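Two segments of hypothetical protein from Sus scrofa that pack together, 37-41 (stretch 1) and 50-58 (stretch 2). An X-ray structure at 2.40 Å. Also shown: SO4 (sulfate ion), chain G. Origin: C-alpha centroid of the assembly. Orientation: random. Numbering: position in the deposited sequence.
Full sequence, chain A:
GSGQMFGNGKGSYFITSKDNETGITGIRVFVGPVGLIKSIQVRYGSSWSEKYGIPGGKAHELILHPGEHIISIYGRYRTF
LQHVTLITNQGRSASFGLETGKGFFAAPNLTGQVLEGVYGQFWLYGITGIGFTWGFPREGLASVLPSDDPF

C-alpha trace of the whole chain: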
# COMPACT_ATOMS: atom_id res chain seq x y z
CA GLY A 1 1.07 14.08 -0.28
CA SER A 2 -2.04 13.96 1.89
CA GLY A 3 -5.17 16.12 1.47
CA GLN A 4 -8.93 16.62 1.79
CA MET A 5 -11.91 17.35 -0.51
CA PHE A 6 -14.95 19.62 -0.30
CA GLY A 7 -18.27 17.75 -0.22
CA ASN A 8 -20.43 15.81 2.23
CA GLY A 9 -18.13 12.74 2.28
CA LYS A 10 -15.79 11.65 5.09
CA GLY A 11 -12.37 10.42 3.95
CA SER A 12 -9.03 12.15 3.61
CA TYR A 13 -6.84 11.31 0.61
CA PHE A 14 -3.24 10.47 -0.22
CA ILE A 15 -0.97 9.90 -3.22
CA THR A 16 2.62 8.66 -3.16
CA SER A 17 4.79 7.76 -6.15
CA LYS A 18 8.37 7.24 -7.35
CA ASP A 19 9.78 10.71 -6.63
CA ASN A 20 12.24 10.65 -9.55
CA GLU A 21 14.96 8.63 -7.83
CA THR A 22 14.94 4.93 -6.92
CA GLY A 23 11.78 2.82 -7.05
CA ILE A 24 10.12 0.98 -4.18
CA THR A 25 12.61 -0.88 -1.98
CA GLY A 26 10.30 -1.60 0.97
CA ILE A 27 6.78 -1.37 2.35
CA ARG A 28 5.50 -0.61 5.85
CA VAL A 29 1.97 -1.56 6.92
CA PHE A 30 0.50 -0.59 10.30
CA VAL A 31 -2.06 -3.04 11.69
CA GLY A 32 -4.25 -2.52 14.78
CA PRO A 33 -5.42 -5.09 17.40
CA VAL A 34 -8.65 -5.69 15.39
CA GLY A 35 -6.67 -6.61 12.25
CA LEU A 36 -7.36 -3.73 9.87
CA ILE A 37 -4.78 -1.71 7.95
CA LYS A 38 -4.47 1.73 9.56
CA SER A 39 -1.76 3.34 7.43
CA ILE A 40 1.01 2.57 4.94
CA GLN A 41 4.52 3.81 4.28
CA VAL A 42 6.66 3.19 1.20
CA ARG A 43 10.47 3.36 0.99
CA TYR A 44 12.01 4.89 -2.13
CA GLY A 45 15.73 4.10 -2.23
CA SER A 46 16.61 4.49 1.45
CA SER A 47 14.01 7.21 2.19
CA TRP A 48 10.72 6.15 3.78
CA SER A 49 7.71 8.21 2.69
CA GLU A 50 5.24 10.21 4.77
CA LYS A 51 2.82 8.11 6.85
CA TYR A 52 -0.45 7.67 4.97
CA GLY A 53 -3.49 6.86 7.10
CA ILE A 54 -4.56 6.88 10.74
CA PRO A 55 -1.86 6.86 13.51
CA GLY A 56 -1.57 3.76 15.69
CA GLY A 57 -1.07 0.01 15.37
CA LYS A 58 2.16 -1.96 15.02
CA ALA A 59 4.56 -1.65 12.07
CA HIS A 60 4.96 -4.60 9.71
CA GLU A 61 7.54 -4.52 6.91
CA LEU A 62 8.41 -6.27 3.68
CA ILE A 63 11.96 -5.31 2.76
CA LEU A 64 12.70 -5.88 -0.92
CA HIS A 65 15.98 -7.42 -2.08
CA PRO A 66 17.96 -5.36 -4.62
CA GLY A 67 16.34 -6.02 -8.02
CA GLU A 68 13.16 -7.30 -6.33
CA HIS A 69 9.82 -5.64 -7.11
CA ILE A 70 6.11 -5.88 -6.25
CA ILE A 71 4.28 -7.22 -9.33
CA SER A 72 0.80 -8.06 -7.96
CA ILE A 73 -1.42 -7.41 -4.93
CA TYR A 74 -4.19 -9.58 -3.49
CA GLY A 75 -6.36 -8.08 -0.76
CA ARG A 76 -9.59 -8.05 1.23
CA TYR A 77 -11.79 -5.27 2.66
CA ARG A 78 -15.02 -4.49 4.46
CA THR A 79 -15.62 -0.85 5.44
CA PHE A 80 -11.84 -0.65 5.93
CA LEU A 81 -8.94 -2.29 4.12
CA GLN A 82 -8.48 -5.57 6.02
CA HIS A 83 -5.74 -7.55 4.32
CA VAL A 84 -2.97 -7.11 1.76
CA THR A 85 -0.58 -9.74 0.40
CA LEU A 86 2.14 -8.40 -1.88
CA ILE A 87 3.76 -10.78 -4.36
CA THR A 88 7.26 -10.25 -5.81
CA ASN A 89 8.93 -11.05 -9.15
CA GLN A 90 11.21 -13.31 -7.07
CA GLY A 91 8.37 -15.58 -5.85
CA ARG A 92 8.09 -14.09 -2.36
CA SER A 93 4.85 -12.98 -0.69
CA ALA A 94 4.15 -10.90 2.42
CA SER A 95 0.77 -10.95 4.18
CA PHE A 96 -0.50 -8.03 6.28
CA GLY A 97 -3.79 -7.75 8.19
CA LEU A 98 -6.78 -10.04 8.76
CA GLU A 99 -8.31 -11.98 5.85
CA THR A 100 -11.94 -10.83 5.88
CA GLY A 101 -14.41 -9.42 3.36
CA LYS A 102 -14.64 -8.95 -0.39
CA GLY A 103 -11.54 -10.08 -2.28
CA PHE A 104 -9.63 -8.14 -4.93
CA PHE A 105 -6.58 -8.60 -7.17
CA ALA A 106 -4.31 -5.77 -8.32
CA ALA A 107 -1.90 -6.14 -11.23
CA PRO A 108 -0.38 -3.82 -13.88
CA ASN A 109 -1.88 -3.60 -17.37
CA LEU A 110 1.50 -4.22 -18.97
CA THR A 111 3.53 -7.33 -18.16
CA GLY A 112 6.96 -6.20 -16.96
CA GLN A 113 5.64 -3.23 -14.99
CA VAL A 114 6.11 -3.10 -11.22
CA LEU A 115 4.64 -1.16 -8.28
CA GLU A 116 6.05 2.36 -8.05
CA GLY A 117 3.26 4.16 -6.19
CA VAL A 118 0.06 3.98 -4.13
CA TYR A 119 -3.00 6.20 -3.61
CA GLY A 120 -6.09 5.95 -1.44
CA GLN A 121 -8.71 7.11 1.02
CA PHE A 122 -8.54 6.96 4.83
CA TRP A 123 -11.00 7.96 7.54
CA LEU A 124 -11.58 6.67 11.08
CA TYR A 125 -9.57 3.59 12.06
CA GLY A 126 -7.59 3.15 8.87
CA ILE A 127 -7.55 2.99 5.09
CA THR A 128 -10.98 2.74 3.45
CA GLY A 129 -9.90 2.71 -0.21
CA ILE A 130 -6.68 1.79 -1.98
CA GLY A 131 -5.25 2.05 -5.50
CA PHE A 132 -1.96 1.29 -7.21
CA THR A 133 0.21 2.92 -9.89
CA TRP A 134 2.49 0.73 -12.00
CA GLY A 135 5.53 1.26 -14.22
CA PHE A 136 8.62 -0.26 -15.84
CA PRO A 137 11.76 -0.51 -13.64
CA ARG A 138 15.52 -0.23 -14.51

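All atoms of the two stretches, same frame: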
# COMPACT_ATOMS: atom_id res chain seq x y z
N ILE A 37 -5.93 -2.52 8.33
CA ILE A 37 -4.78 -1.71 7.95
C ILE A 37 -5.08 -0.23 8.21
O ILE A 37 -6.01 0.33 7.66
CB ILE A 37 -4.34 -1.99 6.48
CG1 ILE A 37 -3.82 -3.43 6.38
CG2 ILE A 37 -3.28 -0.97 6.03
CD1 ILE A 37 -3.61 -3.94 4.97
N LYS A 38 -4.26 0.37 9.06
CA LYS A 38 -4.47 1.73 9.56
C LYS A 38 -3.77 2.77 8.70
O LYS A 38 -4.31 3.86 8.48
CB LYS A 38 -4.00 1.84 11.01
CG LYS A 38 -4.74 0.94 11.98
CD LYS A 38 -4.32 1.19 13.42
CE LYS A 38 -4.74 2.58 13.92
NZ LYS A 38 -6.21 2.73 14.02
N SER A 39 -2.57 2.44 8.24
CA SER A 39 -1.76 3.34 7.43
C SER A 39 -0.69 2.55 6.67
O SER A 39 -0.37 1.42 7.05
CB SER A 39 -1.10 4.41 8.29
OG SER A 39 -0.29 3.83 9.30
N ILE A 40 -0.17 3.13 5.59
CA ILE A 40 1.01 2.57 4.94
C ILE A 40 2.16 3.56 4.80
O ILE A 40 1.98 4.77 4.95
CB ILE A 40 0.72 1.88 3.55
CG1 ILE A 40 0.53 2.91 2.43
CG2 ILE A 40 -0.39 0.82 3.67
CD1 ILE A 40 -0.90 3.24 2.10
N GLN A 41 3.34 3.02 4.53
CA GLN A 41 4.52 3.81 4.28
C GLN A 41 5.35 3.06 3.25
O GLN A 41 5.49 1.83 3.32
CB GLN A 41 5.30 4.02 5.58
CG GLN A 41 6.09 5.32 5.63
CD GLN A 41 6.59 5.66 7.03
OE1 GLN A 41 6.24 5.01 8.01
NE2 GLN A 41 7.41 6.70 7.12
N GLU A 50 6.17 9.75 3.75
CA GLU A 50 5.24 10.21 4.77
C GLU A 50 4.28 9.07 5.14
O GLU A 50 3.98 8.20 4.31
CB GLU A 50 4.46 11.41 4.22
CG GLU A 50 3.47 12.05 5.19
CD GLU A 50 2.52 13.02 4.49
OE1 GLU A 50 1.38 13.19 4.98
OE2 GLU A 50 2.91 13.61 3.45
N LYS A 51 3.81 9.07 6.39
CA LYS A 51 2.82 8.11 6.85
C LYS A 51 1.46 8.45 6.24
O LYS A 51 0.99 9.58 6.35
CB LYS A 51 2.71 8.14 8.37
CG LYS A 51 1.79 7.08 8.97
CD LYS A 51 2.57 5.93 9.59
CE LYS A 51 3.19 6.32 10.93
NZ LYS A 51 2.17 6.75 11.93
N TYR A 52 0.84 7.46 5.60
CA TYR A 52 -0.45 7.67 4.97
C TYR A 52 -1.56 6.84 5.59
O TYR A 52 -1.70 5.65 5.30
CB TYR A 52 -0.36 7.46 3.45
CG TYR A 52 0.51 8.48 2.76
CD1 TYR A 52 0.20 9.84 2.81
CD2 TYR A 52 1.66 8.10 2.07
CE1 TYR A 52 0.99 10.78 2.18
CE2 TYR A 52 2.46 9.04 1.44
CZ TYR A 52 2.12 10.38 1.50
OH TYR A 52 2.91 11.32 0.88
N GLY A 53 -2.34 7.48 6.46
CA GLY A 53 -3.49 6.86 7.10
C GLY A 53 -3.68 7.37 8.51
O GLY A 53 -3.29 8.50 8.83
N ILE A 54 -4.27 6.53 9.35
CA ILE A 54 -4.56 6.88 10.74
C ILE A 54 -3.45 6.35 11.66
O ILE A 54 -3.10 5.17 11.58
CB ILE A 54 -5.96 6.36 11.19
CG1 ILE A 54 -7.08 7.22 10.59
CG2 ILE A 54 -6.12 6.35 12.72
CD1 ILE A 54 -7.52 6.78 9.23
N PRO A 55 -2.90 7.22 12.53
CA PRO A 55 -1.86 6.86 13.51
C PRO A 55 -2.29 5.71 14.40
O PRO A 55 -3.47 5.57 14.72
CB PRO A 55 -1.72 8.14 14.35
CG PRO A 55 -2.15 9.23 13.45
CD PRO A 55 -3.25 8.66 12.62
N GLY A 56 -1.32 4.89 14.81
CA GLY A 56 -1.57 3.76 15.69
C GLY A 56 -1.26 2.42 15.05
O GLY A 56 -0.92 2.36 13.86
N GLY A 57 -1.38 1.36 15.83
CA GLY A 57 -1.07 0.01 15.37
C GLY A 57 0.41 -0.30 15.41
O GLY A 57 1.23 0.56 15.76
N LYS A 58 0.76 -1.53 15.05
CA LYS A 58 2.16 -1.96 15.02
C LYS A 58 2.68 -2.09 13.59
O LYS A 58 1.98 -2.58 12.71
CB LYS A 58 2.39 -3.25 15.82
CG LYS A 58 1.25 -4.29 15.77
CD LYS A 58 0.35 -4.20 17.01
CE LYS A 58 -0.93 -5.03 16.85
NZ LYS A 58 -0.68 -6.49 16.94
S SO4 G . -7.60 -0.60 15.41
O1 SO4 G . -8.94 -0.07 15.66
O2 SO4 G . -7.45 -0.86 13.98
O3 SO4 G . -7.42 -1.86 16.13
O4 SO4 G . -6.60 0.36 15.85

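Residues 37-41 form a strand that pairs antiparallel with Tyr-52 and Gly-53. Three backbone hydrogen bonds hold the pair together. Ile-40 and Tyr-52 bond both ways: Ile-40 N donates to Tyr-52 O at 3.0 Å, and Tyr-52 N donates to Ile-40 O at 3.0 Å. The third runs from Ile-54 N to Lys-38 O at 2.8 Å.

Between these bonds, Ser-39 faces Gly-53 as a non-hydrogen-bonded pair. Their CA atoms are just 3.9 Å apart. A CA-H...O contact from Ser-39 CA to Tyr-52 O, 3.1 Å, accompanies the close approach. Gly-53 leaves room for it. A CB here would lie 2.2 Å from Lys-38 O and 2.6 Å from Ser-39 CA. The backbone angles of Gly-53, 146/-152, call for glycine in their own right.

Ser-39 points its CB toward stretch 2, with CB 3.6 Å from Gly-53 CA. Its chi1 is p, 58°. This sets OG 3.6 Å from Lys-51 CD and 3.9 Å from Ile-54 O. The hydroxyl is buried and has no hydrogen-bond partner in the model.

Ile-40 and Tyr-52 put their side chains on the same face of the sheet. Ile-40 has chi1 p at 77° and chi2 between wells at -98°. Its end comes nearer to the partner strand, and CD1 reaches 4.5 Å from Tyr-52 CB, a loose apolar contact. Tyr-52 has chi1 m, and its ring leads away from stretch 1. Its OH is hydrogen-bonded elsewhere in the structure.

Lys-38 has the largest area covered by the other stretch, 105 Å². Its CB points sideways, and chi1 m with chi2 t extends the chain alongside the loop after Gly-53. Chi3 and chi4 are both p and bend its end. CE lies 3.3 Å from Pro-55 O, CD lies 3.6 Å from Gly-56 O, and NZ lies 3.8 Å from Ile-54 CG2. NZ also donates a hydrogen bond to sulfate O4 at 3.0 Å; the ion probably comes from the crystallisation liquor. Gly-56 and Gly-57 carry no side chain beside the lysine. A CB on Gly-56 would sit 3.1 Å from Lys-38 CE, and one on Gly-57 would sit 3.1 Å from Lys-38 CD. Both would be tight.

At the other end, Gln-41 is nearly extended, with chi1 and chi2 both t. Its CG lies 3.8 Å from Glu-50 O and its OE1 4.1 Å from Lys-51 CD. Lys-51 starts with chi1 t, then turns at chi2, 103° and between wells.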